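Local coordinates for regulator of Ty1 transposition protein 107 (PDB 3T7K), which binds phosphorylated histone H2A through its C-terminal tandem BRCT repeats during DNA damage repair, at the interface of chains A and B. Residues are numbered along the deposited sequence; one frame, centred on the assembly and turned at random. Chains: chain A/B, Regulator of Ty1 transposition protein 107.

Contact 1: the interface of chains A and B. Residues chain A 109-111; chain B 131-132.
A first torsion of -67° sets CG of B:Leu131 beside its own backbone N, and a second torsion of 169° extends CD1 away from CA, which leaves the other branch, CD2, as the methyl that reaches chain A. On the facing loop, the backbone of A:Asn110 places CB opposite that methyl, while the side chain takes the crowded position, CG between the backbone N and the carbonyl carbon (chi1 50°), and so swings the amide away from the leucine. The two meet with CD2 of B:Leu131 3.7 Å from CB of A:Asn110. The same methyl lies 4.0 Å from the asparagine CA and 4.1 Å from its carbonyl O, so the leucine rests against the base of the side chain and the adjoining backbone. The amide of A:Asn110 points elsewhere, with ND2 5.7 Å from CD2 of B:Leu131.

Beside this pair, ring carbons of B:Pro132 gather near the backbone of A:Ile111. The carbonyl O of A:Ile111 is 3.4 Å from CG of B:Pro132, with CD at 3.7 Å and CB at 3.9 Å from that same oxygen. The aliphatic side chain of A:Ile111 extends away from chain B, and its backbone does the touching. A:Ile109 approaches through its main-chain O at a longer distance, and both isoleucines lose little surface.

The patch illustrates a shallow contact between two loops. It hides 83 Å² in all, most of it on A:Asn110 and B:Leu131. The contacts seen here are van der Waals ones, of a methyl and a ring against main-chain and CB atoms. Such a modest surface between copies of one protein, within an interface that is not an exact two-fold, may reflect crystal packing, and the structure alone does not show a biological dimer. The main-chain O of A:Ile109 lies 4.4 Å from CG of B:Pro132.

Contact 2: the interface of chains A and B. Residues chain A 17, 19, 108; chain B 132-133, 137-138, 140.
A:Glu17 lies across B:Glu137 and B:Arg138 of the helix 135-138, reaching B:Asn140 after it and B:Thr133 before it. CB lies 3.9 Å from the side-chain amide oxygen OD1 of B:Asn140. CG, anti to the backbone N (chi1 -178°), touches the main-chain O of B:Glu137 at 3.3 Å. A bend at chi2 then carries CD over the backbone, 4.1 Å from CA of B:Arg138. At the tip, OE1 faces the methyl CG2 of B:Thr133, while OE2 comes 3.2 Å from CG of B:Glu137. The two carboxylates stand nearly perpendicular, their planes 86° apart, and the approach of their OE2 oxygens would probably raise the affinity of one of them for a proton; the nearby carboxyl end of the helix may add to this. An alanine here in place of A:Glu17 would probably open a gap over the main-chain O of B:Glu137 and beside the methyl of B:Thr133, both of which would lose the CG and carboxylate that pack on them.

To one side, CB of A:Pro19 rests on CG2 of B:Thr133 at 3.5 Å, its ring alongside that of B:Pro132 and pointing the same way. A:Gln108, whose side chain is incompletely modelled, crosses the aliphatic part of B:Arg138 at about a right angle. The bend of B:Arg138 at chi3 (-74°) brings its guanidinium back to B:Thr133, which may steady the threonine: NH1 donates a nearly straight hydrogen bond, in the guanidinium plane, to the hydroxyl OG1 of B:Thr133 at 2.9 Å.

Contact 1: the interface of chains A and B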
ATOM      1  N   ILE A 109      -2.392   2.743 -20.711  1.00 56.08           N
ATOM      2  CA  ILE A 109      -1.262   2.709 -19.779  1.00 49.21           C
ATOM      3  C   ILE A 109      -1.478   1.603 -18.756  1.00 48.89           C
ATOM      4  O   ILE A 109      -2.478   1.589 -18.058  1.00 43.64           O
ATOM      5  CB  ILE A 109      -1.127   4.051 -19.049  1.00 47.06           C
ATOM      6  CG1 ILE A 109      -0.895   5.172 -20.063  1.00 51.91           C
ATOM      7  CG2 ILE A 109      -0.002   4.003 -18.028  1.00 49.65           C
ATOM      8  CD1 ILE A 109      -1.006   6.567 -19.479  1.00 53.51           C
ATOM      9  N   ASN A 110      -0.540   0.672 -18.667  1.00 47.81           N
ATOM     10  CA  ASN A 110      -0.742  -0.487 -17.820  1.00 45.09           C
ATOM     11  C   ASN A 110       0.432  -0.768 -16.892  1.00 42.66           C
ATOM     12  O   ASN A 110       0.505  -1.823 -16.278  1.00 41.48           O
ATOM     13  CB  ASN A 110      -1.016  -1.704 -18.689  1.00 46.05           C
ATOM     14  CG  ASN A 110       0.001  -1.855 -19.786  1.00 51.63           C
ATOM     15  OD1 ASN A 110       1.203  -1.823 -19.531  1.00 54.61           O
ATOM     16  ND2 ASN A 110      -0.471  -1.973 -21.026  1.00 56.42           N
ATOM     17  N   ILE A 111       1.358   0.172 -16.795  1.00 43.29           N
ATOM     18  CA  ILE A 111       2.461   0.016 -15.862  1.00 41.22           C
ATOM     19  C   ILE A 111       1.957  -0.038 -14.421  1.00 38.87           C
ATOM     20  O   ILE A 111       1.254   0.872 -13.963  1.00 38.99           O
ATOM     21  CB  ILE A 111       3.474   1.143 -16.016  1.00 43.49           C
ATOM     22  CG1 ILE A 111       3.866   1.282 -17.489  1.00 46.40           C
ATOM     23  CG2 ILE A 111       4.696   0.875 -15.138  1.00 39.89           C
ATOM     24  CD1 ILE A 111       4.430   0.014 -18.089  1.00 46.22           C
TER
ATOM     25  N   LEU B 131      -3.426  -3.685 -12.448  1.00 30.71           N
ATOM     26  CA  LEU B 131      -3.546  -2.427 -13.169  1.00 33.35           C
ATOM     27  C   LEU B 131      -3.699  -1.294 -12.173  1.00 33.13           C
ATOM     28  O   LEU B 131      -4.289  -1.467 -11.106  1.00 33.67           O
ATOM     29  CB  LEU B 131      -4.717  -2.460 -14.133  1.00 34.47           C
ATOM     30  CG  LEU B 131      -4.515  -3.438 -15.287  1.00 39.50           C
ATOM     31  CD1 LEU B 131      -5.821  -3.619 -16.069  1.00 29.84           C
ATOM     32  CD2 LEU B 131      -3.387  -2.954 -16.196  1.00 37.79           C
ATOM     33  N   PRO B 132      -3.135  -0.136 -12.507  1.00 33.22           N
ATOM     34  CA  PRO B 132      -3.143   1.051 -11.650  1.00 38.10           C
ATOM     35  C   PRO B 132      -4.496   1.770 -11.670  1.00 40.44           C
ATOM     36  O   PRO B 132      -4.632   2.824 -11.045  1.00 38.93           O
ATOM     37  CB  PRO B 132      -2.071   1.936 -12.289  1.00 36.92           C
ATOM     38  CG  PRO B 132      -2.075   1.528 -13.707  1.00 38.93           C
ATOM     39  CD  PRO B 132      -2.303   0.057 -13.704  1.00 31.79           C
TER

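Contact 2: the interface of chains A and B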
ATOM      1  N   GLU A  17      -7.950   7.386 -20.973  1.00 51.38           N
ATOM      2  CA  GLU A  17      -8.035   7.637 -19.543  1.00 49.80           C
ATOM      3  C   GLU A  17      -6.636   7.460 -18.957  1.00 45.84           C
ATOM      4  O   GLU A  17      -5.859   6.650 -19.462  1.00 45.71           O
ATOM      5  CB  GLU A  17      -9.027   6.653 -18.919  1.00 48.19           C
ATOM      6  CG  GLU A  17      -9.269   6.825 -17.441  1.00 47.66           C
ATOM      7  CD  GLU A  17      -8.255   6.076 -16.587  1.00 50.41           C
ATOM      8  OE1 GLU A  17      -7.355   5.392 -17.157  1.00 49.85           O
ATOM      9  OE2 GLU A  17      -8.366   6.175 -15.343  1.00 48.39           O
ATOM     10  N   PRO A  19      -4.119   6.794 -15.481  1.00 39.84           N
ATOM     11  CA  PRO A  19      -4.140   6.397 -14.074  1.00 36.43           C
ATOM     12  C   PRO A  19      -3.632   7.525 -13.193  1.00 36.28           C
ATOM     13  O   PRO A  19      -2.948   8.425 -13.676  1.00 40.98           O
ATOM     14  CB  PRO A  19      -3.176   5.206 -14.033  1.00 35.38           C
ATOM     15  CG  PRO A  19      -2.265   5.417 -15.167  1.00 42.08           C
ATOM     16  CD  PRO A  19      -3.088   6.075 -16.244  1.00 36.87           C
ATOM     17  N   GLN A 108      -3.442   1.700 -24.055  1.00 65.03           N
ATOM     18  CA  GLN A 108      -3.674   2.185 -22.697  1.00 59.77           C
ATOM     19  C   GLN A 108      -2.436   2.003 -21.818  1.00 55.75           C
ATOM     20  O   GLN A 108      -1.540   1.222 -22.145  1.00 58.73           O
ATOM     21  CB  GLN A 108      -4.893   1.498 -22.078  1.00 56.82           C
ATOM     22  CD  GLN A 108      -6.441   1.946 -20.118  0.50 49.70           C
ATOM     23  OE1 GLN A 108      -7.398   1.444 -20.710  0.44 48.15           O
ATOM     24  NE2 GLN A 108      -6.588   2.742 -19.065  0.60 47.92           N
TER
ATOM     25  N   PRO B 132      -3.135  -0.136 -12.507  1.00 33.22           N
ATOM     26  CA  PRO B 132      -3.143   1.051 -11.650  1.00 38.10           C
ATOM     27  C   PRO B 132      -4.496   1.770 -11.670  1.00 40.44           C
ATOM     28  O   PRO B 132      -4.632   2.824 -11.045  1.00 38.93           O
ATOM     29  CB  PRO B 132      -2.071   1.936 -12.289  1.00 36.92           C
ATOM     30  CG  PRO B 132      -2.075   1.528 -13.707  1.00 38.93           C
ATOM     31  CD  PRO B 132      -2.303   0.057 -13.704  1.00 31.79           C
ATOM     32  N   THR B 133      -5.478   1.193 -12.362  1.00 34.60           N
ATOM     33  CA  THR B 133      -6.816   1.764 -12.414  1.00 38.86           C
ATOM     34  C   THR B 133      -7.846   0.714 -12.029  1.00 38.29           C
ATOM     35  O   THR B 133      -7.551  -0.488 -12.045  1.00 34.76           O
ATOM     36  CB  THR B 133      -7.152   2.275 -13.830  1.00 38.29           C
ATOM     37  OG1 THR B 133      -7.023   1.195 -14.768  1.00 38.07           O
ATOM     38  CG2 THR B 133      -6.202   3.383 -14.226  1.00 41.41           C
ATOM     39  N   GLU B 137     -13.230   3.085 -13.569  1.00 34.28           N
ATOM     40  CA  GLU B 137     -12.372   4.230 -13.713  1.00 30.85           C
ATOM     41  C   GLU B 137     -11.745   4.227 -15.102  1.00 35.90           C
ATOM     42  O   GLU B 137     -11.718   5.260 -15.777  1.00 36.99           O
ATOM     43  CB  GLU B 137     -11.302   4.214 -12.623  1.00 34.65           C
ATOM     44  CG  GLU B 137     -10.200   5.185 -12.864  1.00 32.08           C
ATOM     45  CD  GLU B 137      -9.122   5.116 -11.813  0.17 36.60           C
ATOM     46  OE1 GLU B 137      -9.106   4.157 -10.999  1.00 36.16           O
ATOM     47  OE2 GLU B 137      -8.290   6.039 -11.814  1.00 41.43           O
ATOM     48  N   ARG B 138     -11.241   3.066 -15.522  1.00 35.35           N
ATOM     49  CA  ARG B 138     -10.763   2.868 -16.892  1.00 35.09           C
ATOM     50  C   ARG B 138     -11.806   3.200 -17.947  1.00 37.41           C
ATOM     51  O   ARG B 138     -11.455   3.582 -19.067  1.00 39.91           O
ATOM     52  CB  ARG B 138     -10.383   1.404 -17.134  1.00 36.08           C
ATOM     53  CG  ARG B 138      -9.057   1.013 -16.623  1.00 40.68           C
ATOM     54  CD  ARG B 138      -8.536  -0.251 -17.299  1.00 40.34           C
ATOM     55  NE  ARG B 138      -9.181  -1.493 -16.871  1.00 34.88           N
ATOM     56  CZ  ARG B 138      -9.073  -2.029 -15.662  1.00 31.19           C
ATOM     57  NH1 ARG B 138      -8.376  -1.415 -14.708  1.00 34.17           N
ATOM     58  NH2 ARG B 138      -9.672  -3.185 -15.399  1.00 30.68           N
ATOM     59  N   ASN B 140     -14.141   5.423 -17.793  1.00 35.84           N
ATOM     60  CA  ASN B 140     -14.657   6.775 -17.644  1.00 35.94           C
ATOM     61  C   ASN B 140     -16.089   6.801 -17.166  1.00 36.36           C
ATOM     62  O   ASN B 140     -16.873   7.645 -17.585  1.00 34.62           O
ATOM     63  CB  ASN B 140     -14.535   7.544 -18.953  1.00 40.38           C
ATOM     64  CG  ASN B 140     -13.126   8.007 -19.206  1.00 41.52           C
ATOM     65  OD1 ASN B 140     -12.435   8.441 -18.284  1.00 42.82           O
ATOM     66  ND2 ASN B 140     -12.686   7.908 -20.448  1.00 41.76           N
TER

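About 8 Å separates the C-alpha centres of contact 1 and contact 2, and B:Pro132 belongs to both. On chain A, the consecutive residues A:Gln108 to A:Ile111 run from one into the other, with A:Glu17 and A:Pro19 joining from a distant stretch of sequence. On chain B, a loop leading into the helix 135-138 serves both. The two contacts therefore form one continuous patch, in which contact 2 hides more surface (218 Å² against 83 Å² for contact 1). Different parts of the two identical chains meet here, an asymmetric pairing that may belong to the crystal rather than to a functional dimer.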